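Local structure of ZmpA Glycopeptidase (Clostridium perfringens, 6XSX) at residues A[180-192]-A[234-246]. The protein is a glycopeptidase whose M60 metalloprotease module, the part described here, probably cleaves the peptide backbone of glycosylated proteins. Residues are numbered along the deposited sequence; the frame is centred on the assembly and turned at random.
Sequences DVFSDKTLVNVTA and SDFNFRYISMLKW. With EDO (1,2-ethanediol), chain H.
Arg239 reaches across to the hairpin turn of 180-192 and grips two of its carbonyls with one nitrogen. Its NH1 donates to Ser183 O at 2.7 Å and to Thr186 O at 2.8 Å, both near the guanidinium plane. The side chain runs extended to CD and then bends (chi3 -68°), which turns the guanidinium in toward the turn. Phe182 covers one guanidinium face with CB and CD1. The planes stand 84° apart, with the edge of the Phe182 ring turned to the guanidinium face. Thr186 O also accepts from Ser183 N, and the two donors approach from opposite faces of its plane.

Lys185 folds back through chi2 and chi3 and lies over one face of the Phe238 ring. CE makes a CH-pi contact there, and NZ a cation-pi contact 4.1 Å from the ring centroid. NZ also forms a salt bridge to Asp235 OD1 at 3.0 Å and donates to Phe236 O.

Between these side chains and Leu244, strands 186-190 and 240-244 pair in parallel inside the mixed sheet of the M60 peptidase domain. Strand 186-190 is also the second arm of a beta hairpin with 179-182. Five backbone hydrogen bonds join the parallel pair, from Tyr240 N to Lys185 O at one end to Leu244 N to Asn189 O, 3.1 Å, at the other. Leu187 CB packs on Arg239 CD at 3.7 Å, on the same sheet face as Asn189 and Met243. Asn189 OD1 lies 3.6 Å from Met243 CB, while its ND2 donates to Asp180 OD1. At the far end Thr191 CG2 touches Leu244 CD2.

Further out, Trp48 O and Gln49 OE1 hold Arg239 NE and NH2. Asp180 OD2 is bound by Tyr121 and Tyr145. On the other sheet face Thr186 packs on helix 206-224. Tyr240 OH is hydrogen-bonded to Thr260 OG1.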
ATOM      1  N   ASP A 180     -19.171   7.323   8.764  1.00 17.82           N
ATOM      2  CA  ASP A 180     -18.408   6.103   8.521  1.00 17.74           C
ATOM      3  C   ASP A 180     -18.942   5.377   7.293  1.00 18.17           C
ATOM      4  O   ASP A 180     -20.153   5.259   7.134  1.00 18.43           O
ATOM      5  CB  ASP A 180     -18.447   5.137   9.711  1.00 16.82           C
ATOM      6  CG  ASP A 180     -17.519   5.495  10.864  1.00 16.54           C
ATOM      7  OD1 ASP A 180     -16.573   6.268  10.640  1.00 16.62           O
ATOM      8  OD2 ASP A 180     -17.739   4.987  11.982  1.00 16.10           O
ATOM      9  N   VAL A 181     -18.023   4.845   6.471  1.00 17.86           N
ATOM     10  CA  VAL A 181     -18.370   3.876   5.440  1.00 17.50           C
ATOM     11  C   VAL A 181     -17.752   2.528   5.802  1.00 18.07           C
ATOM     12  O   VAL A 181     -16.524   2.412   5.871  1.00 18.04           O
ATOM     13  CB  VAL A 181     -17.879   4.300   4.041  1.00 16.81           C
ATOM     14  CG1 VAL A 181     -18.375   3.339   2.963  1.00 16.40           C
ATOM     15  CG2 VAL A 181     -18.256   5.738   3.708  1.00 16.64           C
ATOM     16  N   PHE A 182     -18.618   1.525   6.003  1.00 17.79           N
ATOM     17  CA  PHE A 182     -18.209   0.140   6.184  1.00 19.10           C
ATOM     18  C   PHE A 182     -18.393  -0.618   4.877  1.00 19.42           C
ATOM     19  O   PHE A 182     -19.505  -0.700   4.353  1.00 19.75           O
ATOM     20  CB  PHE A 182     -19.057  -0.548   7.257  1.00 19.28           C
ATOM     21  CG  PHE A 182     -19.003   0.132   8.600  1.00 20.00           C
ATOM     22  CD1 PHE A 182     -18.157  -0.333   9.591  1.00 19.99           C
ATOM     23  CD2 PHE A 182     -19.784   1.249   8.863  1.00 20.08           C
ATOM     24  CE1 PHE A 182     -18.099   0.304  10.824  1.00 20.75           C
ATOM     25  CE2 PHE A 182     -19.730   1.880  10.099  1.00 20.69           C
ATOM     26  CZ  PHE A 182     -18.886   1.406  11.076  1.00 20.14           C
ATOM     27  N   SER A 183     -17.284  -1.162   4.366  1.00 19.66           N
ATOM     28  CA  SER A 183     -17.318  -2.051   3.216  1.00 19.30           C
ATOM     29  C   SER A 183     -17.251  -3.485   3.732  1.00 19.97           C
ATOM     30  O   SER A 183     -17.422  -3.704   4.931  1.00 19.99           O
ATOM     31  CB  SER A 183     -16.193  -1.723   2.266  1.00 18.77           C
ATOM     32  OG  SER A 183     -14.932  -2.048   2.840  1.00 17.69           O
ATOM     33  N   ASP A 184     -17.004  -4.460   2.846  1.00 19.93           N
ATOM     34  CA  ASP A 184     -16.815  -5.822   3.324  1.00 20.38           C
ATOM     35  C   ASP A 184     -15.571  -5.891   4.207  1.00 20.48           C
ATOM     36  O   ASP A 184     -15.581  -6.559   5.246  1.00 19.37           O
ATOM     37  CB  ASP A 184     -16.805  -6.857   2.193  1.00 20.96           C
ATOM     38  CG  ASP A 184     -18.151  -6.992   1.489  1.00 22.52           C
ATOM     39  OD1 ASP A 184     -19.190  -6.702   2.127  1.00 22.30           O
ATOM     40  OD2 ASP A 184     -18.154  -7.370   0.307  1.00 23.29           O
ATOM     41  N   LYS A 185     -14.522  -5.161   3.804  1.00 20.00           N
ATOM     42  CA  LYS A 185     -13.203  -5.395   4.375  1.00 20.24           C
ATOM     43  C   LYS A 185     -12.625  -4.131   4.998  1.00 19.06           C
ATOM     44  O   LYS A 185     -11.530  -4.183   5.540  1.00 18.51           O
ATOM     45  CB  LYS A 185     -12.230  -5.955   3.325  1.00 21.66           C
ATOM     46  CG  LYS A 185     -12.588  -7.321   2.736  1.00 23.54           C
ATOM     47  CD  LYS A 185     -12.658  -8.474   3.730  1.00 24.68           C
ATOM     48  CE  LYS A 185     -11.316  -8.837   4.338  1.00 26.78           C
ATOM     49  NZ  LYS A 185     -11.365 -10.143   5.039  1.00 27.24           N
ATOM     50  N   THR A 186     -13.327  -2.991   4.899  1.00 19.53           N
ATOM     51  CA  THR A 186     -12.716  -1.744   5.339  1.00 18.58           C
ATOM     52  C   THR A 186     -13.692  -0.846   6.090  1.00 18.07           C
ATOM     53  O   THR A 186     -14.918  -1.039   6.050  1.00 17.84           O
ATOM     54  CB  THR A 186     -12.097  -0.936   4.187  1.00 19.52           C
ATOM     55  OG1 THR A 186     -13.138  -0.151   3.602  1.00 19.40           O
ATOM     56  CG2 THR A 186     -11.406  -1.782   3.135  1.00 19.55           C
ATOM     57  N   LEU A 187     -13.092   0.148   6.756  1.00 16.81           N
ATOM     58  CA  LEU A 187     -13.777   1.288   7.347  1.00 17.42           C
ATOM     59  C   LEU A 187     -13.093   2.567   6.865  1.00 17.32           C
ATOM     60  O   LEU A 187     -11.863   2.676   6.870  1.00 17.54           O
ATOM     61  CB  LEU A 187     -13.763   1.184   8.881  1.00 16.79           C
ATOM     62  CG  LEU A 187     -14.155   2.450   9.654  1.00 17.77           C
ATOM     63  CD1 LEU A 187     -15.550   2.932   9.269  1.00 17.52           C
ATOM     64  CD2 LEU A 187     -14.066   2.237  11.163  1.00 16.52           C
ATOM     65  N   VAL A 188     -13.914   3.512   6.397  1.00 16.76           N
ATOM     66  CA  VAL A 188     -13.458   4.863   6.116  1.00 16.36           C
ATOM     67  C   VAL A 188     -14.193   5.804   7.073  1.00 17.49           C
ATOM     68  O   VAL A 188     -15.419   5.905   7.032  1.00 17.35           O
ATOM     69  CB  VAL A 188     -13.699   5.249   4.639  1.00 16.60           C
ATOM     70  CG1 VAL A 188     -13.436   6.727   4.380  1.00 16.37           C
ATOM     71  CG2 VAL A 188     -12.884   4.390   3.678  1.00 15.96           C
ATOM     72  N   ASN A 189     -13.416   6.494   7.916  1.00 18.28           N
ATOM     73  CA  ASN A 189     -13.908   7.348   8.985  1.00 17.04           C
ATOM     74  C   ASN A 189     -13.482   8.786   8.697  1.00 16.90           C
ATOM     75  O   ASN A 189     -12.283   9.072   8.681  1.00 17.10           O
ATOM     76  CB  ASN A 189     -13.355   6.868  10.332  1.00 16.88           C
ATOM     77  CG  ASN A 189     -13.572   7.845  11.470  1.00 16.98           C
ATOM     78  OD1 ASN A 189     -12.688   8.645  11.789  1.00 16.71           O
ATOM     79  ND2 ASN A 189     -14.741   7.778  12.089  1.00 15.66           N
ATOM     80  N   VAL A 190     -14.475   9.671   8.494  1.00 15.94           N
ATOM     81  CA  VAL A 190     -14.275  11.085   8.195  1.00 16.02           C
ATOM     82  C   VAL A 190     -15.312  11.893   8.978  1.00 16.25           C
ATOM     83  O   VAL A 190     -16.083  11.319   9.747  1.00 16.38           O
ATOM     84  CB  VAL A 190     -14.425  11.375   6.686  1.00 16.22           C
ATOM     85  CG1 VAL A 190     -13.296  10.793   5.847  1.00 15.86           C
ATOM     86  CG2 VAL A 190     -15.788  10.933   6.157  1.00 15.44           C
ATOM     87  N   THR A 191     -15.342  13.222   8.776  1.00 16.52           N
ATOM     88  CA  THR A 191     -16.382  14.045   9.387  1.00 16.79           C
ATOM     89  C   THR A 191     -17.644  14.007   8.528  1.00 16.75           C
ATOM     90  O   THR A 191     -17.570  13.844   7.309  1.00 15.89           O
ATOM     91  CB  THR A 191     -15.978  15.521   9.559  1.00 17.10           C
ATOM     92  OG1 THR A 191     -15.827  16.161   8.289  1.00 18.76           O
ATOM     93  CG2 THR A 191     -14.744  15.733  10.410  1.00 16.51           C
ATOM     94  N   ALA A 192     -18.795  14.219   9.178  1.00 16.97           N
ATOM     95  CA  ALA A 192     -20.088  14.259   8.503  1.00 17.78           C
ATOM     96  C   ALA A 192     -20.186  15.492   7.599  1.00 18.61           C
ATOM     97  O   ALA A 192     -20.715  15.409   6.491  1.00 18.51           O
ATOM     98  CB  ALA A 192     -21.208  14.223   9.514  1.00 16.60           C
ATOM     99  N   SER A 234      -3.835 -17.081   3.422  1.00 25.20           N
ATOM    100  CA  SER A 234      -5.288 -16.987   3.354  1.00 23.93           C
ATOM    101  C   SER A 234      -5.778 -15.673   3.949  1.00 23.41           C
ATOM    102  O   SER A 234      -5.122 -15.076   4.797  1.00 22.44           O
ATOM    103  CB  SER A 234      -5.960 -18.160   4.016  1.00 25.23           C
ATOM    104  OG  SER A 234      -5.549 -18.274   5.372  1.00 25.03           O
ATOM    105  N   ASP A 235      -6.956 -15.256   3.479  1.00 23.62           N
ATOM    106  CA  ASP A 235      -7.732 -14.169   4.044  1.00 23.62           C
ATOM    107  C   ASP A 235      -8.129 -14.548   5.470  1.00 23.99           C
ATOM    108  O   ASP A 235      -8.029 -15.708   5.852  1.00 24.05           O
ATOM    109  CB  ASP A 235      -8.964 -13.914   3.173  1.00 23.51           C
ATOM    110  CG  ASP A 235      -9.545 -12.515   3.305  1.00 24.27           C
ATOM    111  OD1 ASP A 235      -9.015 -11.702   4.088  1.00 24.74           O
ATOM    112  OD2 ASP A 235     -10.516 -12.249   2.620  1.00 26.75           O
ATOM    113  N   PHE A 236      -8.558 -13.558   6.259  1.00 22.48           N
ATOM    114  CA  PHE A 236      -9.020 -13.799   7.624  1.00 21.23           C
ATOM    115  C   PHE A 236      -9.995 -12.683   8.001  1.00 20.54           C
ATOM    116  O   PHE A 236     -10.235 -11.782   7.195  1.00 19.98           O
ATOM    117  CB  PHE A 236      -7.830 -13.927   8.582  1.00 19.49           C
ATOM    118  CG  PHE A 236      -7.009 -12.670   8.746  1.00 19.64           C
ATOM    119  CD1 PHE A 236      -6.126 -12.263   7.758  1.00 19.33           C
ATOM    120  CD2 PHE A 236      -7.131 -11.884   9.886  1.00 19.35           C
ATOM    121  CE1 PHE A 236      -5.366 -11.113   7.920  1.00 19.42           C
ATOM    122  CE2 PHE A 236      -6.377 -10.732  10.044  1.00 19.60           C
ATOM    123  CZ  PHE A 236      -5.493 -10.347   9.058  1.00 19.31           C
ATOM    124  N   ASN A 237     -10.577 -12.746   9.209  1.00 20.62           N
ATOM    125  CA  ASN A 237     -11.541 -11.725   9.609  1.00 20.69           C
ATOM    126  C   ASN A 237     -10.793 -10.493  10.110  1.00 19.41           C
ATOM    127  O   ASN A 237     -10.109 -10.570  11.127  1.00 19.36           O
ATOM    128  CB  ASN A 237     -12.530 -12.214  10.670  1.00 21.55           C
ATOM    129  CG  ASN A 237     -13.451 -13.307  10.174  1.00 23.08           C
ATOM    130  OD1 ASN A 237     -13.878 -13.291   9.023  1.00 22.75           O
ATOM    131  ND2 ASN A 237     -13.769 -14.258  11.041  1.00 22.38           N
ATOM    132  N   PHE A 238     -10.933  -9.377   9.381  1.00 18.18           N
ATOM    133  CA  PHE A 238     -10.384  -8.094   9.790  1.00 18.01           C
ATOM    134  C   PHE A 238     -11.191  -6.957   9.166  1.00 17.66           C
ATOM    135  O   PHE A 238     -11.986  -7.166   8.253  1.00 18.04           O
ATOM    136  CB  PHE A 238      -8.901  -7.992   9.417  1.00 17.63           C
ATOM    137  CG  PHE A 238      -8.620  -7.946   7.934  1.00 18.14           C
ATOM    138  CD1 PHE A 238      -8.686  -6.750   7.232  1.00 17.98           C
ATOM    139  CD2 PHE A 238      -8.232  -9.090   7.249  1.00 17.78           C
ATOM    140  CE1 PHE A 238      -8.399  -6.701   5.874  1.00 18.82           C
ATOM    141  CE2 PHE A 238      -7.940  -9.047   5.896  1.00 17.97           C
ATOM    142  CZ  PHE A 238      -8.028  -7.850   5.209  1.00 18.74           C
ATOM    143  N   ARG A 239     -10.984  -5.740   9.670  1.00 16.75           N
ATOM    144  CA  ARG A 239     -11.509  -4.574   8.982  1.00 17.51           C
ATOM    145  C   ARG A 239     -10.409  -3.519   8.918  1.00 17.30           C
ATOM    146  O   ARG A 239     -10.027  -2.960   9.944  1.00 16.83           O
ATOM    147  CB  ARG A 239     -12.797  -4.044   9.626  1.00 16.85           C
ATOM    148  CG  ARG A 239     -13.476  -2.947   8.816  1.00 16.74           C
ATOM    149  CD  ARG A 239     -14.725  -2.369   9.473  1.00 16.52           C
ATOM    150  NE  ARG A 239     -15.830  -3.326   9.535  1.00 15.66           N
ATOM    151  CZ  ARG A 239     -16.630  -3.615   8.512  1.00 15.29           C
ATOM    152  NH1 ARG A 239     -16.444  -3.030   7.343  1.00 14.57           N
ATOM    153  NH2 ARG A 239     -17.609  -4.490   8.656  1.00 14.93           N
ATOM    154  N   TYR A 240      -9.882  -3.291   7.706  1.00 17.00           N
ATOM    155  CA  TYR A 240      -8.842  -2.290   7.531  1.00 16.61           C
ATOM    156  C   TYR A 240      -9.490  -0.929   7.752  1.00 17.62           C
ATOM    157  O   TYR A 240     -10.629  -0.719   7.324  1.00 17.65           O
ATOM    158  CB  TYR A 240      -8.216  -2.369   6.133  1.00 16.06           C
ATOM    159  CG  TYR A 240      -6.968  -1.528   6.001  1.00 15.80           C
ATOM    160  CD1 TYR A 240      -5.706  -2.072   6.211  1.00 15.29           C
ATOM    161  CD2 TYR A 240      -7.053  -0.174   5.734  1.00 15.32           C
ATOM    162  CE1 TYR A 240      -4.562  -1.289   6.123  1.00 15.99           C
ATOM    163  CE2 TYR A 240      -5.925   0.623   5.651  1.00 15.40           C
ATOM    164  CZ  TYR A 240      -4.673   0.062   5.837  1.00 16.24           C
ATOM    165  OH  TYR A 240      -3.564   0.855   5.753  1.00 16.28           O
ATOM    166  N   ILE A 241      -8.752  -0.019   8.401  1.00 17.23           N
ATOM    167  CA  ILE A 241      -9.294   1.273   8.805  1.00 17.12           C
ATOM    168  C   ILE A 241      -8.432   2.400   8.241  1.00 16.95           C
ATOM    169  O   ILE A 241      -7.221   2.431   8.473  1.00 16.86           O
ATOM    170  CB  ILE A 241      -9.368   1.374  10.345  1.00 17.35           C
ATOM    171  CG1 ILE A 241     -10.238   0.264  10.944  1.00 17.68           C
ATOM    172  CG2 ILE A 241      -9.838   2.766  10.776  1.00 17.64           C
ATOM    173  CD1 ILE A 241      -9.842  -0.132  12.352  1.00 16.45           C
ATOM    174  N   SER A 242      -9.084   3.322   7.518  1.00 16.51           N
ATOM    175  CA  SER A 242      -8.543   4.642   7.220  1.00 17.11           C
ATOM    176  C   SER A 242      -9.360   5.678   7.989  1.00 17.09           C
ATOM    177  O   SER A 242     -10.579   5.727   7.856  1.00 19.87           O
ATOM    178  CB  SER A 242      -8.569   4.936   5.738  1.00 16.73           C
ATOM    179  OG  SER A 242      -8.110   3.816   5.001  1.00 17.41           O
ATOM    180  N   MET A 243      -8.698   6.488   8.815  1.00 16.50           N
ATOM    181  CA  MET A 243      -9.436   7.424   9.650  1.00 15.95           C
ATOM    182  C   MET A 243      -8.750   8.789   9.656  1.00 16.36           C
ATOM    183  O   MET A 243      -7.541   8.899   9.449  1.00 15.35           O
ATOM    184  CB  MET A 243      -9.562   6.909  11.090  1.00 15.64           C
ATOM    185  CG  MET A 243      -8.230   6.741  11.787  1.00 15.90           C
ATOM    186  SD  MET A 243      -8.353   6.627  13.593  1.00 16.88           S
ATOM    187  CE  MET A 243      -8.805   4.906  13.802  1.00 15.16           C
ATOM    188  N   LEU A 244      -9.567   9.823   9.875  1.00 16.33           N
ATOM    189  CA  LEU A 244      -9.101  11.181  10.054  1.00 16.48           C
ATOM    190  C   LEU A 244      -8.257  11.228  11.322  1.00 16.45           C
ATOM    191  O   LEU A 244      -8.666  10.709  12.361  1.00 16.01           O
ATOM    192  CB  LEU A 244     -10.342  12.069  10.182  1.00 17.31           C
ATOM    193  CG  LEU A 244     -10.097  13.537  10.520  1.00 17.82           C
ATOM    194  CD1 LEU A 244      -9.254  14.201   9.437  1.00 17.49           C
ATOM    195  CD2 LEU A 244     -11.425  14.267  10.692  1.00 17.29           C
ATOM    196  N   LYS A 245      -7.080  11.849  11.215  1.00 16.61           N
ATOM    197  CA  LYS A 245      -6.224  12.058  12.371  1.00 17.27           C
ATOM    198  C   LYS A 245      -5.668  13.476  12.320  1.00 18.04           C
ATOM    199  O   LYS A 245      -5.589  14.089  11.257  1.00 18.82           O
ATOM    200  CB  LYS A 245      -5.061  11.066  12.357  1.00 16.56           C
ATOM    201  CG  LYS A 245      -5.402   9.616  12.652  1.00 16.68           C
ATOM    202  CD  LYS A 245      -4.147   8.805  12.917  1.00 17.78           C
ATOM    203  CE  LYS A 245      -4.408   7.317  12.959  1.00 17.62           C
ATOM    204  NZ  LYS A 245      -3.181   6.591  13.350  1.00 17.36           N
ATOM    205  N   TRP A 246      -5.253  13.975  13.486  1.00 18.79           N
ATOM    206  CA  TRP A 246      -4.650  15.294  13.556  1.00 19.20           C
ATOM    207  C   TRP A 246      -3.149  15.136  13.335  1.00 19.92           C
ATOM    208  O   TRP A 246      -2.428  14.753  14.250  1.00 19.16           O
ATOM    209  CB  TRP A 246      -4.985  15.931  14.914  1.00 18.81           C
ATOM    210  CG  TRP A 246      -4.339  17.257  15.174  1.00 19.65           C
ATOM    211  CD1 TRP A 246      -4.155  18.273  14.282  1.00 19.29           C
ATOM    212  CD2 TRP A 246      -3.837  17.737  16.437  1.00 19.64           C
ATOM    213  NE1 TRP A 246      -3.548  19.338  14.893  1.00 19.86           N
ATOM    214  CE2 TRP A 246      -3.353  19.043  16.218  1.00 20.19           C
ATOM    215  CE3 TRP A 246      -3.747  17.194  17.727  1.00 20.71           C
ATOM    216  CZ2 TRP A 246      -2.771  19.799  17.239  1.00 21.38           C
ATOM    217  CZ3 TRP A 246      -3.181  17.943  18.737  1.00 21.57           C
ATOM    218  CH2 TRP A 246      -2.696  19.232  18.494  1.00 21.46           C
TER
HETATM  219  C1  EDO H1307      -6.849   3.907  -0.125  1.00 27.05           C
HETATM  220  O1  EDO H1307      -7.651   5.086  -0.259  1.00 24.56           O
HETATM  221  C2  EDO H1307      -6.953   3.125   1.147  1.00 27.53           C
HETATM  222  O2  EDO H1307      -6.752   3.867   2.353  1.00 28.29           O
HETATM  223  O   HOH W   1     -19.587  -4.841   6.686  1.00 23.29           O
HETATM  224  O   HOH W   2     -14.796  -6.660   8.349  1.00 22.43           O
HETATM  225  O   HOH W   3     -12.690  -9.535   6.962  1.00 32.89           O
HETATM  226  O   HOH W   4      -9.983   1.988   4.447  1.00 17.24           O
HETATM  227  O   HOH W   5     -11.122  10.261  13.421  1.00 15.19           O